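Local structure of DNA polymerase III subunit delta (3ZH9) at residues V211-L215 with E216-F220; S256-F259 with R260-Q264; I185-E188 with I189-C193; I307-Q310 with L311-D315. The protein probably acts within the loader complex as the wrench that opens the ring-shaped beta dimer so that it can be loaded onto primed DNA for replication. One frame throughout, in Å; residues are numbered along the deposited sequence.

Along the chain the contacts come in the order 3, 1, 2, 4, strictly in series, with none nested in or crossing another. Each is local: its two segments are consecutive, so the loop it closes is a helical turn or, in contact 1, a helix start. Contact 3 lies on helix 182-195, beside the N-terminal part of the chain. Contact 1 is the passage from helix 204-210 into helix 215-227; V211 packs on E188 and L192 of contact 3, and F220 reaches Q258 of contact 2. Contacts 2 and 4 sit on the packed helices 248-269 and 301-319, where F259 meets I307 and L263 meets I308. Contacts 3 and 4 are farthest apart, about 37 Å between centres.

Contact 1: V211-L215 with E216-F220; sequences VARSL and EQNIF. With SO4 (sulfate ion), chain H; SO4 (sulfate ion), chain M.
S214 meets Q217 at the start of a helix, and the pair makes a textbook N-cap. The OG of S214 accepts a hydrogen bond from Q217 N at 2.9 Å, with an N-H...O angle of 148°. A chi1 of 76° places this hydroxyl between its own backbone N and carbonyl carbon, where it faces the first turn. One residue's two oxygens thus serve that turn, since S214 O accepts from N218 N at 2.8 Å; I219 N follows by bonding to L215 O.

The close packing continues in the side chains leading into the helix. R213 lays its aliphatic part against the turn: CG touches Q217 CG at 3.4 Å, and CD lies 3.3 Å from N218 OD1. Its chain runs at about a right angle to that of N218. Farther out the arrangement loosens: the guanidinium reaches out to an anion at its edge, while NH1 stays beside the Q217 amide without bonding to it. R213 NH2 donates to O2 of one sulfate at 2.7 Å, in the plane of the group. A second sulfate accepts from the backbone N of R213, its O2 lying 2.6 Å away with an angle of 167°. Both ions probably come from the crystallisation liquor; they are consistent with a surface that accepts anions, but do not by themselves mark a ligand site.

E216 turns away, and its OE1 takes hydrogen bonds from H181 and N179. L215 and I219 pack on L241 of helix 231-243 and L254 of helix 248-269, while V211 and R213 lie on L177 at the end of helix 168-177.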
# COMPACT_ATOMS: atom_id res chain seq x y z
N VAL A 211 13.11 -14.32 6.41
CA VAL A 211 12.36 -13.51 5.43
C VAL A 211 12.96 -13.63 4.05
O VAL A 211 14.11 -13.24 3.83
CB VAL A 211 12.33 -12.02 5.81
CG1 VAL A 211 11.60 -11.19 4.75
CG2 VAL A 211 11.69 -11.81 7.18
N ALA A 212 12.18 -14.19 3.11
CA ALA A 212 12.68 -14.39 1.75
C ALA A 212 12.61 -13.10 0.93
O ALA A 212 11.61 -12.37 0.96
CB ALA A 212 11.90 -15.50 1.05
N ARG A 213 13.68 -12.82 0.20
CA ARG A 213 13.69 -11.69 -0.73
C ARG A 213 12.55 -11.87 -1.72
O ARG A 213 12.43 -12.92 -2.35
CB ARG A 213 15.02 -11.63 -1.45
CG ARG A 213 15.31 -10.31 -2.12
CD ARG A 213 16.73 -10.30 -2.70
NE ARG A 213 17.73 -10.28 -1.62
CZ ARG A 213 18.44 -9.22 -1.26
NH1 ARG A 213 18.30 -8.06 -1.90
NH2 ARG A 213 19.31 -9.32 -0.27
N SER A 214 11.69 -10.87 -1.84
CA SER A 214 10.53 -10.98 -2.73
C SER A 214 10.94 -11.12 -4.21
O SER A 214 12.02 -10.68 -4.62
CB SER A 214 9.58 -9.79 -2.55
OG SER A 214 10.10 -8.63 -3.18
N LEU A 215 10.08 -11.76 -4.99
CA LEU A 215 10.28 -11.88 -6.43
C LEU A 215 10.45 -10.51 -7.08
O LEU A 215 11.34 -10.30 -7.92
CB LEU A 215 9.09 -12.60 -7.06
CG LEU A 215 9.08 -12.90 -8.56
CD1 LEU A 215 10.34 -13.66 -8.97
CD2 LEU A 215 7.84 -13.71 -8.91
N GLU A 216 9.62 -9.56 -6.66
CA GLU A 216 9.65 -8.21 -7.21
C GLU A 216 10.95 -7.51 -6.84
O GLU A 216 11.50 -6.73 -7.62
CB GLU A 216 8.45 -7.40 -6.72
CG GLU A 216 8.44 -5.96 -7.21
CD GLU A 216 7.27 -5.15 -6.67
OE1 GLU A 216 7.32 -4.74 -5.49
OE2 GLU A 216 6.30 -4.91 -7.43
N GLN A 217 11.45 -7.78 -5.64
CA GLN A 217 12.73 -7.21 -5.25
C GLN A 217 13.86 -7.87 -6.05
O GLN A 217 14.82 -7.19 -6.49
CB GLN A 217 12.96 -7.37 -3.75
CG GLN A 217 14.43 -7.28 -3.34
CD GLN A 217 14.96 -5.87 -3.43
OE1 GLN A 217 14.19 -4.92 -3.45
NE2 GLN A 217 16.28 -5.73 -3.50
N ASN A 218 13.75 -9.18 -6.26
CA ASN A 218 14.73 -9.89 -7.07
C ASN A 218 14.79 -9.32 -8.49
O ASN A 218 15.88 -9.08 -9.02
CB ASN A 218 14.44 -11.40 -7.09
CG ASN A 218 15.10 -12.13 -5.92
OD1 ASN A 218 16.26 -11.88 -5.60
ND2 ASN A 218 14.35 -13.00 -5.28
N ILE A 219 13.63 -9.09 -9.10
CA ILE A 219 13.55 -8.46 -10.42
C ILE A 219 14.25 -7.11 -10.41
O ILE A 219 15.07 -6.81 -11.29
CB ILE A 219 12.09 -8.26 -10.89
CG1 ILE A 219 11.37 -9.60 -11.04
CG2 ILE A 219 12.03 -7.44 -12.19
CD1 ILE A 219 12.23 -10.70 -11.61
N PHE A 220 13.95 -6.28 -9.42
CA PHE A 220 14.62 -4.99 -9.30
C PHE A 220 16.14 -5.17 -9.32
O PHE A 220 16.86 -4.50 -10.07
CB PHE A 220 14.20 -4.24 -8.02
CG PHE A 220 14.95 -2.95 -7.81
CD1 PHE A 220 14.62 -1.82 -8.55
CD2 PHE A 220 15.99 -2.87 -6.90
CE1 PHE A 220 15.31 -0.63 -8.37
CE2 PHE A 220 16.68 -1.69 -6.72
CZ PHE A 220 16.34 -0.56 -7.46
S SO4 H . 16.31 -15.44 0.35
O1 SO4 H . 16.84 -15.88 1.64
O2 SO4 H . 16.01 -14.02 0.43
O3 SO4 H . 15.07 -16.16 0.02
O4 SO4 H . 17.32 -15.69 -0.68
S SO4 M . 19.99 -11.89 2.68
O1 SO4 M . 18.83 -11.49 3.51
O2 SO4 M . 20.24 -10.88 1.66
O3 SO4 M . 19.73 -13.17 2.02
O4 SO4 M . 21.17 -12.04 3.53

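Contact 2: S256-F259 with R260-Q264; sequences SNQF and RLILQ
Q258 O receives the shortest sound polar bond here, from I262 N at 2.8 Å, and the CG1 of I262 also rests against this oxygen at 3.2 Å. The same residues meet again through their side chains, Q258 CG lying 4.0 Å from I262 CD1. This is the i to i+4 pairing of an alpha-helix, repeated between S256 and R260, whose backbone N bonds to S256 O at 2.9 Å and 171°.

R260 carries the outer side. Its chain is bent at chi3 (-59°), which folds the guanidinium back over its own helix until S256 O stands over the centre of one face, 4.0 Å above the plane. R260 NH1 comes within 2.8 Å of S256 OG, but the angle is too poor for a hydrogen bond. N257 lies alongside R260, its amide plane turned 56° from the guanidinium.

On the inner side F259 and I262 run next to each other in the same direction, with CD1 of each 4.1 Å apart. The amide of Q258 is held from outside: NE2 bonds to Q295 OE1, and OE1 takes a weak bond from R288.

Neighbouring helices cover the inner side of helix 248-269. F259 makes an edge-to-face stack with F299 and packs on L304 and I307 of helix 301-319; L261 and I262 lean on helix 286-296, and Q258 touches F220 and I223 of helix 215-227.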
# COMPACT_ATOMS: atom_id res chain seq x y z
N SER A 256 9.04 -6.79 -17.54
CA SER A 256 8.30 -5.86 -18.38
C SER A 256 7.65 -4.73 -17.57
O SER A 256 7.77 -3.56 -17.93
CB SER A 256 7.25 -6.63 -19.21
OG SER A 256 6.56 -5.75 -20.08
N ASN A 257 6.96 -5.07 -16.49
CA ASN A 257 6.33 -4.05 -15.65
C ASN A 257 7.35 -3.02 -15.11
O ASN A 257 7.04 -1.84 -14.96
CB ASN A 257 5.60 -4.69 -14.45
CG ASN A 257 4.47 -5.63 -14.88
OD1 ASN A 257 3.87 -5.48 -15.94
ND2 ASN A 257 4.17 -6.60 -14.02
N GLN A 258 8.54 -3.49 -14.76
CA GLN A 258 9.54 -2.59 -14.21
C GLN A 258 10.11 -1.68 -15.29
O GLN A 258 10.33 -0.49 -15.05
CB GLN A 258 10.65 -3.35 -13.50
CG GLN A 258 11.75 -2.46 -12.87
CD GLN A 258 11.25 -1.54 -11.74
OE1 GLN A 258 10.10 -1.62 -11.31
NE2 GLN A 258 12.14 -0.67 -11.26
N PHE A 259 10.33 -2.23 -16.48
CA PHE A 259 10.89 -1.42 -17.56
C PHE A 259 9.89 -0.38 -18.03
O PHE A 259 10.26 0.74 -18.31
CB PHE A 259 11.40 -2.29 -18.71
CG PHE A 259 12.83 -2.71 -18.53
CD1 PHE A 259 13.85 -1.77 -18.55
CD2 PHE A 259 13.15 -4.03 -18.32
CE1 PHE A 259 15.18 -2.15 -18.36
CE2 PHE A 259 14.49 -4.42 -18.14
CZ PHE A 259 15.50 -3.47 -18.15
N ARG A 260 8.61 -0.75 -18.09
CA ARG A 260 7.58 0.24 -18.38
C ARG A 260 7.56 1.34 -17.32
O ARG A 260 7.45 2.51 -17.65
CB ARG A 260 6.20 -0.41 -18.52
CG ARG A 260 6.03 -1.17 -19.86
CD ARG A 260 4.58 -1.55 -20.14
NE ARG A 260 4.05 -2.40 -19.09
CZ ARG A 260 3.90 -3.72 -19.22
NH1 ARG A 260 4.20 -4.31 -20.36
NH2 ARG A 260 3.43 -4.42 -18.20
N LEU A 261 7.67 0.96 -16.05
CA LEU A 261 7.74 1.93 -14.97
C LEU A 261 8.94 2.87 -15.10
O LEU A 261 8.82 4.07 -14.85
CB LEU A 261 7.81 1.22 -13.63
CG LEU A 261 7.82 2.14 -12.41
CD1 LEU A 261 6.63 3.09 -12.38
CD2 LEU A 261 7.90 1.29 -11.13
N ILE A 262 10.10 2.32 -15.44
CA ILE A 262 11.30 3.16 -15.59
C ILE A 262 11.09 4.19 -16.70
O ILE A 262 11.36 5.38 -16.54
CB ILE A 262 12.54 2.29 -15.89
CG1 ILE A 262 12.90 1.46 -14.66
CG2 ILE A 262 13.73 3.16 -16.27
CD1 ILE A 262 13.76 0.27 -14.98
N LEU A 263 10.58 3.73 -17.84
CA LEU A 263 10.33 4.65 -18.96
C LEU A 263 9.36 5.78 -18.55
O LEU A 263 9.63 6.94 -18.80
CB LEU A 263 9.77 3.88 -20.16
CG LEU A 263 9.51 4.76 -21.40
CD1 LEU A 263 10.83 5.05 -22.12
CD2 LEU A 263 8.54 4.11 -22.32
N GLN A 264 8.24 5.43 -17.92
CA GLN A 264 7.28 6.45 -17.45
C GLN A 264 7.91 7.45 -16.47
O GLN A 264 7.74 8.66 -16.58
CB GLN A 264 6.11 5.77 -16.77
CG GLN A 264 5.14 5.07 -17.72
CD GLN A 264 4.19 4.18 -16.97
OE1 GLN A 264 4.59 3.45 -16.06
NE2 GLN A 264 2.92 4.24 -17.33

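Contact 3: I185-E188 with I189-C193; sequences IFQE and IQKLC
Helix 182-195 supplies two kinds of side-chain pairing, each between residues about one turn apart: a salt bridge from E188 to K191 and an aromatic-amide contact from F186 to Q190. In the first, K191 NZ donates to E188 OE1 at 2.8 Å, meeting the syn lone pair, on the side of the other oxygen. Both chains are folded, E188 at chi2 (-58°) and K191 at chi3 (61°), and they lie next to each other pointing the same way. The ammonium has a second partner, a water that accepts from K191 NZ at 2.6 Å and is also reached, weakly, by Q187 NE2.

Such i to i+3 and i to i+4 pairs dress a regular helix, and this one belongs to the helical region that follows the alpha/beta part of the chain, as in AAA+ relatives. The helix turns F186 towards helix 25-39 of that alpha/beta part, where Y26, E30 and R34 touch its side chain.

Over one face of the F186 ring sits Q190 NE2, 3.4 Å from CZ. Ring and amide planes are 53° apart, so the amide is tipped and does not stack flat; NE2 also makes a weak hydrogen bond to E162 OE2. On the buried side I185 CG2 touches I189 CG1 at 4.1 Å. T155 of helix 148-160 packs on both isoleucines, whereas L174 of helix 168-177 covers I189 and E188.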
# COMPACT_ATOMS: atom_id res chain seq x y z
N ILE A 185 5.63 -5.85 5.12
CA ILE A 185 6.32 -5.57 6.37
C ILE A 185 5.47 -6.02 7.56
O ILE A 185 5.99 -6.60 8.51
CB ILE A 185 6.66 -4.07 6.50
CG1 ILE A 185 7.71 -3.66 5.47
CG2 ILE A 185 7.18 -3.76 7.89
CD1 ILE A 185 7.67 -2.18 5.13
N PHE A 186 4.17 -5.75 7.51
CA PHE A 186 3.28 -6.10 8.60
C PHE A 186 3.27 -7.62 8.76
O PHE A 186 3.45 -8.16 9.84
CB PHE A 186 1.85 -5.58 8.34
CG PHE A 186 0.88 -5.92 9.43
CD1 PHE A 186 0.29 -7.17 9.48
CD2 PHE A 186 0.58 -5.00 10.42
CE1 PHE A 186 -0.62 -7.49 10.50
CE2 PHE A 186 -0.31 -5.31 11.45
CZ PHE A 186 -0.92 -6.56 11.49
N GLN A 187 3.06 -8.30 7.65
CA GLN A 187 3.09 -9.74 7.64
C GLN A 187 4.41 -10.33 8.19
O GLN A 187 4.39 -11.22 9.04
CB GLN A 187 2.81 -10.24 6.23
CG GLN A 187 3.00 -11.73 6.05
CD GLN A 187 2.67 -12.20 4.64
OE1 GLN A 187 2.07 -11.46 3.85
NE2 GLN A 187 3.06 -13.43 4.32
N GLU A 188 5.55 -9.83 7.72
CA GLU A 188 6.83 -10.39 8.12
C GLU A 188 7.16 -10.06 9.58
O GLU A 188 7.74 -10.87 10.29
CB GLU A 188 7.96 -9.92 7.19
CG GLU A 188 7.79 -10.32 5.74
CD GLU A 188 7.66 -11.84 5.51
OE1 GLU A 188 8.11 -12.63 6.37
OE2 GLU A 188 7.11 -12.24 4.47
N ILE A 189 6.80 -8.85 10.02
CA ILE A 189 6.97 -8.50 11.43
C ILE A 189 6.16 -9.45 12.34
O ILE A 189 6.67 -9.93 13.35
CB ILE A 189 6.62 -7.02 11.71
CG1 ILE A 189 7.74 -6.09 11.20
CG2 ILE A 189 6.36 -6.80 13.20
CD1 ILE A 189 9.09 -6.24 11.93
N GLN A 190 4.92 -9.75 11.98
CA GLN A 190 4.12 -10.71 12.77
C GLN A 190 4.76 -12.10 12.81
O GLN A 190 4.74 -12.79 13.85
CB GLN A 190 2.69 -10.83 12.23
CG GLN A 190 1.86 -9.53 12.29
CD GLN A 190 1.68 -8.97 13.70
OE1 GLN A 190 1.91 -9.65 14.71
NE2 GLN A 190 1.25 -7.72 13.77
N LYS A 191 5.29 -12.52 11.68
CA LYS A 191 5.97 -13.81 11.61
C LYS A 191 7.22 -13.78 12.46
O LYS A 191 7.52 -14.74 13.16
CB LYS A 191 6.34 -14.15 10.17
CG LYS A 191 5.19 -14.71 9.35
CD LYS A 191 5.51 -14.65 7.84
CE LYS A 191 6.74 -15.49 7.53
NZ LYS A 191 7.22 -15.27 6.13
N LEU A 192 7.94 -12.66 12.42
CA LEU A 192 9.19 -12.54 13.17
C LEU A 192 8.92 -12.51 14.67
O LEU A 192 9.66 -13.12 15.42
CB LEU A 192 10.01 -11.33 12.73
CG LEU A 192 10.72 -11.45 11.36
CD1 LEU A 192 11.02 -10.09 10.69
CD2 LEU A 192 12.01 -12.28 11.50
N CYS A 193 7.88 -11.79 15.09
CA CYS A 193 7.56 -11.71 16.51
C CYS A 193 7.25 -13.08 17.08
O CYS A 193 7.68 -13.39 18.18
CB CYS A 193 6.40 -10.74 16.77
SG CYS A 193 6.83 -9.01 16.45
O HOH W 1 5.11 -15.90 4.66

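Contact 4: I307-Q310 with L311-D315; sequences IIEQ and LAVMD
Four consecutive backbone hydrogen bonds join I307-Q310 to L311-D315, each donated by an amide to the carbonyl four residues earlier. They make this an unbroken alpha-helical stretch of helix 301-319, within the helical C-terminal domain of the delta subunit. The bond from V313 N to E309 O is 2.9 Å long with an angle of 169°, and that from L311 N to I307 O is 3.0 Å.

Spacing of this kind sets side chains above one another on the same face. I307 and L311 lie alongside and point the same way, with I307 CG2 and L311 CD1 3.9 Å apart. L311 has its CG turned back beside its own N (chi1 -70°), which directs CD1 along the helix to meet the isoleucine. Together they form a greasy ridge against helix 325-338, whose L336 packs on I307 and whose F332 packs on L311. M314, nearly one turn farther along, reaches F332 and also M252 of helix 248-269. D315 touches M252 too, and its OD1 forms a salt bridge with K319, one turn on in the same helix.

On the exposed side E309 lies over apolar neighbours. A bend at chi2 (61°) lays the E309 carboxylate over the following turn: OE1 comes to 4.0 Å from A312 CB, and OE2 rests 3.6 Å from the CG2 methyl of V313.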
# COMPACT_ATOMS: atom_id res chain seq x y z
N ILE A 307 14.07 -2.12 -25.28
CA ILE A 307 13.93 -3.18 -24.30
C ILE A 307 12.46 -3.55 -24.16
O ILE A 307 12.08 -4.71 -24.18
CB ILE A 307 14.56 -2.80 -22.93
CG1 ILE A 307 16.09 -2.85 -23.05
CG2 ILE A 307 14.08 -3.76 -21.83
CD1 ILE A 307 16.84 -2.11 -21.91
N ILE A 308 11.62 -2.53 -24.05
CA ILE A 308 10.19 -2.74 -23.93
C ILE A 308 9.62 -3.53 -25.12
O ILE A 308 8.89 -4.49 -24.93
CB ILE A 308 9.45 -1.39 -23.71
CG1 ILE A 308 9.68 -0.91 -22.28
CG2 ILE A 308 7.95 -1.54 -24.00
CD1 ILE A 308 9.46 0.57 -22.08
N GLU A 309 9.97 -3.14 -26.35
CA GLU A 309 9.48 -3.85 -27.52
C GLU A 309 10.02 -5.29 -27.57
O GLU A 309 9.28 -6.22 -27.87
CB GLU A 309 9.80 -3.08 -28.81
CG GLU A 309 9.45 -3.83 -30.11
CD GLU A 309 7.96 -4.16 -30.24
OE1 GLU A 309 7.16 -3.66 -29.43
OE2 GLU A 309 7.60 -4.91 -31.17
N GLN A 310 11.30 -5.48 -27.27
CA GLN A 310 11.85 -6.82 -27.15
C GLN A 310 11.01 -7.68 -26.20
O GLN A 310 10.75 -8.86 -26.47
CB GLN A 310 13.30 -6.78 -26.63
CG GLN A 310 14.31 -6.32 -27.66
CD GLN A 310 15.70 -6.13 -27.07
OE1 GLN A 310 15.86 -6.10 -25.85
NE2 GLN A 310 16.70 -6.01 -27.93
N LEU A 311 10.58 -7.09 -25.09
CA LEU A 311 9.78 -7.86 -24.13
C LEU A 311 8.37 -8.17 -24.63
O LEU A 311 7.84 -9.22 -24.31
CB LEU A 311 9.74 -7.19 -22.76
CG LEU A 311 11.07 -7.23 -21.99
CD1 LEU A 311 11.11 -6.15 -20.90
CD2 LEU A 311 11.33 -8.62 -21.42
N ALA A 312 7.78 -7.26 -25.41
CA ALA A 312 6.45 -7.53 -25.97
C ALA A 312 6.54 -8.66 -26.99
O ALA A 312 5.67 -9.53 -27.05
CB ALA A 312 5.86 -6.27 -26.63
N VAL A 313 7.60 -8.64 -27.78
CA VAL A 313 7.83 -9.72 -28.73
C VAL A 313 7.99 -11.04 -27.98
O VAL A 313 7.40 -12.04 -28.36
CB VAL A 313 9.06 -9.47 -29.64
CG1 VAL A 313 9.35 -10.72 -30.48
CG2 VAL A 313 8.82 -8.27 -30.56
N MET A 314 8.77 -11.03 -26.91
CA MET A 314 8.99 -12.26 -26.15
C MET A 314 7.69 -12.78 -25.56
O MET A 314 7.44 -13.99 -25.52
CB MET A 314 10.01 -12.04 -25.04
CG MET A 314 10.29 -13.30 -24.22
SD MET A 314 11.38 -12.92 -22.84
CE MET A 314 12.78 -12.27 -23.74
N ASP A 315 6.86 -11.86 -25.09
CA ASP A 315 5.57 -12.24 -24.52
C ASP A 315 4.76 -13.00 -25.56
O ASP A 315 4.11 -13.99 -25.26
CB ASP A 315 4.80 -11.00 -24.04
CG ASP A 315 3.43 -11.35 -23.50
OD1 ASP A 315 3.35 -11.85 -22.36
OD2 ASP A 315 2.44 -11.14 -24.23